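Local coordinates for beta-lactamase inhibitory protein BLIP-I (Streptomyces exfoliatus, PDB 3GMV) that inhibits beta-lactamases, probably by binding the enzyme through one face of its antiparallel sheet, at residues D38-C42 and G53-F57; S78-S82 and Q152-T156. All coordinates share one frame; numbering follows the deposited sequence.

Contact 1 of 2, residues D38-C42 and G53-F57; sequences DSILC and GGFSF
The ring of Phe-55 has the sulfur of Cys-42 at its edge, near the ring plane, with SG 4.2 Å from CE2: a sulfur-aromatic contact. Phe-57, two residues on, meets Ile-40 obliquely: the tip of the isoleucine, CD1, rests 3.8 Å from CE1 of the phenylalanine. The branches of Ile-40 divide the work between the two rings. CG1 stands anti to the carbonyl carbon (chi1 -67°) and carries CD1 to Phe-57, while CG2 approaches CD2 of Phe-55 at 4.2 Å. All four side chains lie on one face of the sheet, where Val-20 of helix 17-24 touches both rings and Cys-42 is tied to Cys-30 by a disulfide. On the other face Leu-41 lies over Gly-54, and its CD1 comes 3.4 Å from the carbonyl oxygen of Gly-53. Farther along that face the hydroxyls of Ser-39 and Ser-56 share a hydrogen bond, OG to OG 2.8 Å, and a water links Ser-39 OG to the backbone N of Phe-57, carrying the pairing past the last bridge. Between the faces, Ile-40 and Phe-55 exchange two backbone bonds, as do Cys-42 and Gly-53, with Leu-41 and Gly-54 the non-hydrogen-bonded pair between them. This is an antiparallel beta hairpin, strands 40-43 and 52-57, backed by a helix as in the two-layer alpha/beta sandwich of BLIP proteins.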
loop_
_atom_site.group_PDB
_atom_site.type_symbol
_atom_site.label_atom_id
_atom_site.label_comp_id
_atom_site.label_asym_id
_atom_site.label_seq_id
_atom_site.Cartn_x
_atom_site.Cartn_y
_atom_site.Cartn_z
ATOM N N ASP A 38 14.572 5.893 10.616
ATOM C CA ASP A 38 14.394 7.254 10.098
ATOM C C ASP A 38 12.973 7.487 9.544
ATOM O O ASP A 38 12.601 8.621 9.217
ATOM C CB ASP A 38 15.404 7.540 8.987
ATOM C CG ASP A 38 16.836 7.681 9.516
ATOM O OD1 ASP A 38 17.029 7.757 10.730
ATOM O OD2 ASP A 38 17.756 7.713 8.693
ATOM N N SER A 39 12.190 6.416 9.423
ATOM C CA SER A 39 10.871 6.496 8.795
ATOM C C SER A 39 9.786 7.014 9.746
ATOM O O SER A 39 10.073 7.387 10.883
ATOM C CB SER A 39 10.507 5.131 8.219
ATOM O OG SER A 39 11.444 4.790 7.169
ATOM N N ILE A 40 8.543 7.081 9.270
ATOM C CA ILE A 40 7.436 7.462 10.147
ATOM C C ILE A 40 6.403 6.392 10.026
ATOM O O ILE A 40 6.147 5.928 8.914
ATOM C CB ILE A 40 6.796 8.810 9.653
ATOM C CG1 ILE A 40 7.795 9.967 9.842
ATOM C CG2 ILE A 40 5.509 9.098 10.415
ATOM C CD1 ILE A 40 7.376 11.299 9.182
ATOM N N LEU A 41 5.731 6.055 11.128
ATOM C CA LEU A 41 4.623 5.103 11.075
ATOM C C LEU A 41 3.482 5.726 11.873
ATOM O O LEU A 41 3.709 6.226 12.985
ATOM C CB LEU A 41 5.049 3.803 11.765
ATOM C CG LEU A 41 4.104 2.602 11.782
ATOM C CD1 LEU A 41 3.833 2.164 10.369
ATOM C CD2 LEU A 41 4.766 1.456 12.575
ATOM N N CYS A 42 2.282 5.723 11.302
ATOM C CA CYS A 42 1.099 6.305 11.962
ATOM C C CYS A 42 -0.011 5.250 11.948
ATOM O O CYS A 42 -0.286 4.654 10.914
ATOM C CB CYS A 42 0.612 7.564 11.226
ATOM S SG CYS A 42 1.902 8.827 10.856
ATOM N N GLY A 53 -0.245 3.738 8.223
ATOM C CA GLY A 53 0.536 4.146 7.048
ATOM C C GLY A 53 2.003 4.231 7.465
ATOM O O GLY A 53 2.324 4.656 8.592
ATOM N N GLY A 54 2.908 3.841 6.567
ATOM C CA GLY A 54 4.353 3.969 6.819
ATOM C C GLY A 54 4.960 4.802 5.698
ATOM O O GLY A 54 4.567 4.658 4.525
ATOM N N PHE A 55 5.899 5.680 6.040
ATOM C CA PHE A 55 6.449 6.624 5.081
ATOM C C PHE A 55 7.964 6.603 5.205
ATOM O O PHE A 55 8.493 6.743 6.310
ATOM C CB PHE A 55 5.908 8.025 5.435
ATOM C CG PHE A 55 4.434 8.038 5.507
ATOM C CD1 PHE A 55 3.686 7.951 4.333
ATOM C CD2 PHE A 55 3.786 7.978 6.731
ATOM C CE1 PHE A 55 2.287 7.902 4.383
ATOM C CE2 PHE A 55 2.385 7.947 6.800
ATOM C CZ PHE A 55 1.619 7.897 5.634
ATOM N N SER A 56 8.659 6.465 4.082
ATOM C CA SER A 56 10.127 6.438 4.115
ATOM C C SER A 56 10.699 7.519 3.237
ATOM O O SER A 56 10.057 7.936 2.250
ATOM C CB SER A 56 10.659 5.071 3.702
ATOM O OG SER A 56 10.259 4.106 4.678
ATOM N N PHE A 57 11.889 7.984 3.617
ATOM C CA PHE A 57 12.497 9.195 3.047
ATOM C C PHE A 57 13.872 8.961 2.432
ATOM O O PHE A 57 14.605 8.121 2.891
ATOM C CB PHE A 57 12.600 10.250 4.144
ATOM C CG PHE A 57 11.261 10.611 4.696
ATOM C CD1 PHE A 57 10.686 9.864 5.725
ATOM C CD2 PHE A 57 10.517 11.593 4.082
ATOM C CE1 PHE A 57 9.412 10.164 6.193
ATOM C CE2 PHE A 57 9.242 11.919 4.553
ATOM C CZ PHE A 57 8.682 11.211 5.582
HETATM O O HOH W 1 13.089 6.898 5.931
#

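Contact 2 of 2, residues S78-S82 and Q152-T156; sequences SVKLS and QRSLT
Leu-155 and Leu-81 point their side chains at each other's segments and meet at their roots, CB to CB 3.9 Å; theirs are also the nearest CA atoms across the two segments. From there they diverge. Leu-155 sends its branches along the 78-82 backbone: CD1 lies by the carbonyl oxygen of Lys-80, and CD2 reaches CG1 of Val-79 at 4.0 Å, the two side chains crossing at about a right angle. Val-79 offers that methyl because CG1 sits between its backbone N and carbonyl carbon (chi1 63°). Leu-81 instead runs obliquely across Gln-152, with CD1 4.1 Å from the amide carbon CD. The bent chain of Gln-152 brings OE1 back to accept a hydrogen bond from the backbone N of Leu-155, 2.9 Å away, which holds the amide beside Leu-81 and ties down the turn that follows strand 146-153. Here the C-terminal tail, leaving the outermost strand of the sheet, meets the start of helix 81-84, with Lys-80 at the N-cap position. The N-H of Leu-81, in the first turn, goes to the terminal carboxylate: N of Leu-81 to O of Thr-156 is 2.8 Å in a nearly straight bond (174° at the hydrogen), though the donor stands well above the carboxylate plane. The negative charge would suit the N-terminal end of the helix dipole. CB of Leu-81 packs against the same carboxylate, 3.4 Å from OXT. Beside it a water accepts from the backbone N of Thr-156 and donates to the carbonyl oxygen of Val-79, while Ala-129 touches both Val-79 and Leu-155.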
loop_
_atom_site.group_PDB
_atom_site.type_symbol
_atom_site.label_atom_id
_atom_site.label_comp_id
_atom_site.label_asym_id
_atom_site.label_seq_id
_atom_site.Cartn_x
_atom_site.Cartn_y
_atom_site.Cartn_z
ATOM N N SER A 78 -14.030 -10.489 -3.831
ATOM C CA SER A 78 -14.582 -11.506 -4.693
ATOM C C SER A 78 -13.543 -12.265 -5.480
ATOM O O SER A 78 -13.883 -13.106 -6.340
ATOM C CB SER A 78 -15.548 -10.855 -5.665
ATOM O OG SER A 78 -14.902 -9.896 -6.465
ATOM N N VAL A 79 -12.263 -11.987 -5.232
ATOM C CA VAL A 79 -11.248 -12.666 -6.042
ATOM C C VAL A 79 -11.237 -14.176 -5.767
ATOM O O VAL A 79 -11.446 -14.618 -4.614
ATOM C CB VAL A 79 -9.842 -12.025 -5.837
ATOM C CG1 VAL A 79 -9.371 -12.193 -4.342
ATOM C CG2 VAL A 79 -8.813 -12.610 -6.813
ATOM N N LYS A 80 -11.041 -14.956 -6.838
ATOM C CA LYS A 80 -11.058 -16.411 -6.809
ATOM C C LYS A 80 -9.716 -16.958 -7.262
ATOM O O LYS A 80 -8.974 -16.283 -7.978
ATOM C CB LYS A 80 -12.122 -16.933 -7.804
ATOM C CG LYS A 80 -13.550 -16.524 -7.491
ATOM C CD LYS A 80 -14.018 -16.968 -6.085
ATOM C CE LYS A 80 -15.397 -16.350 -5.772
ATOM N NZ LYS A 80 -15.694 -16.581 -4.320
ATOM N N LEU A 81 -9.410 -18.197 -6.870
ATOM C CA LEU A 81 -8.212 -18.860 -7.371
ATOM C C LEU A 81 -8.229 -18.929 -8.890
ATOM O O LEU A 81 -7.203 -18.797 -9.533
ATOM C CB LEU A 81 -8.055 -20.257 -6.746
ATOM C CG LEU A 81 -6.749 -20.970 -7.054
ATOM C CD1 LEU A 81 -5.531 -20.105 -6.671
ATOM C CD2 LEU A 81 -6.785 -22.288 -6.291
ATOM N N SER A 82 -9.411 -19.085 -9.483
ATOM C CA SER A 82 -9.512 -19.100 -10.949
ATOM C C SER A 82 -8.916 -17.810 -11.558
ATOM O O SER A 82 -8.166 -17.846 -12.553
ATOM C CB SER A 82 -10.995 -19.209 -11.331
ATOM O OG SER A 82 -11.164 -19.323 -12.746
ATOM N N GLN A 152 -0.619 -15.628 -3.591
ATOM C CA GLN A 152 -1.939 -15.846 -3.015
ATOM C C GLN A 152 -1.905 -16.727 -1.773
ATOM O O GLN A 152 -1.054 -17.596 -1.629
ATOM C CB GLN A 152 -2.943 -16.394 -4.041
ATOM C CG GLN A 152 -2.695 -17.838 -4.447
ATOM C CD GLN A 152 -3.321 -18.842 -3.482
ATOM O OE1 GLN A 152 -4.240 -18.522 -2.722
ATOM N NE2 GLN A 152 -2.830 -20.052 -3.521
ATOM N N ARG A 153 -2.839 -16.464 -0.869
ATOM C CA ARG A 153 -2.952 -17.230 0.364
ATOM C C ARG A 153 -4.389 -17.685 0.533
ATOM O O ARG A 153 -5.297 -16.868 0.668
ATOM C CB ARG A 153 -2.560 -16.342 1.540
ATOM C CG ARG A 153 -3.508 -15.118 1.679
ATOM C CD ARG A 153 -3.602 -14.587 3.120
ATOM N NE ARG A 153 -4.648 -13.579 3.317
ATOM C CZ ARG A 153 -4.410 -12.317 3.708
ATOM N NH1 ARG A 153 -5.419 -11.459 3.886
ATOM N NH2 ARG A 153 -3.159 -11.917 3.956
ATOM N N SER A 154 -4.588 -19.000 0.476
ATOM C CA SER A 154 -5.858 -19.614 0.842
ATOM C C SER A 154 -7.011 -19.344 -0.086
ATOM O O SER A 154 -8.155 -19.549 0.316
ATOM C CB SER A 154 -6.287 -19.202 2.266
ATOM O OG SER A 154 -5.325 -19.678 3.187
ATOM N N LEU A 155 -6.747 -18.903 -1.319
ATOM C CA LEU A 155 -7.855 -18.685 -2.249
ATOM C C LEU A 155 -8.576 -19.973 -2.576
ATOM O O LEU A 155 -7.963 -21.046 -2.592
ATOM C CB LEU A 155 -7.376 -18.044 -3.550
ATOM C CG LEU A 155 -6.922 -16.589 -3.450
ATOM C CD1 LEU A 155 -6.468 -16.167 -4.853
ATOM C CD2 LEU A 155 -8.028 -15.660 -2.896
ATOM N N THR A 156 -9.863 -19.846 -2.890
ATOM C CA THR A 156 -10.703 -20.944 -3.368
ATOM C C THR A 156 -11.006 -20.632 -4.809
ATOM O O THR A 156 -11.260 -19.463 -5.131
ATOM C CB THR A 156 -12.093 -20.944 -2.664
ATOM O OG1 THR A 156 -11.914 -21.161 -1.267
ATOM C CG2 THR A 156 -12.979 -22.069 -3.213
ATOM O OXT THR A 156 -11.020 -21.520 -5.656
HETATM O O HOH W 2 -11.347 -17.217 -3.221
#

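In the fold
The two contacts lie on opposite sides of the chain's centre, with centres about 31 Å apart, and both reach the same antiparallel sheet. Contact 1 pairs neighbouring strands near one end of the strand order; half of its ten touching residues are buried, and helix 17-24 packs on Ile-40 and the two phenylalanines. Contact 2 sits farther out, where the tail of the opposite outermost strand meets a short helix; two of its six touching residues are buried and two exposed. Repeated main-chain pairing and aromatic packing hold contact 1, whereas leucine packing and a single direct backbone bond to the chain terminus hold contact 2. The first is local, closing a hairpin; the second joins segments separated by 69 residues.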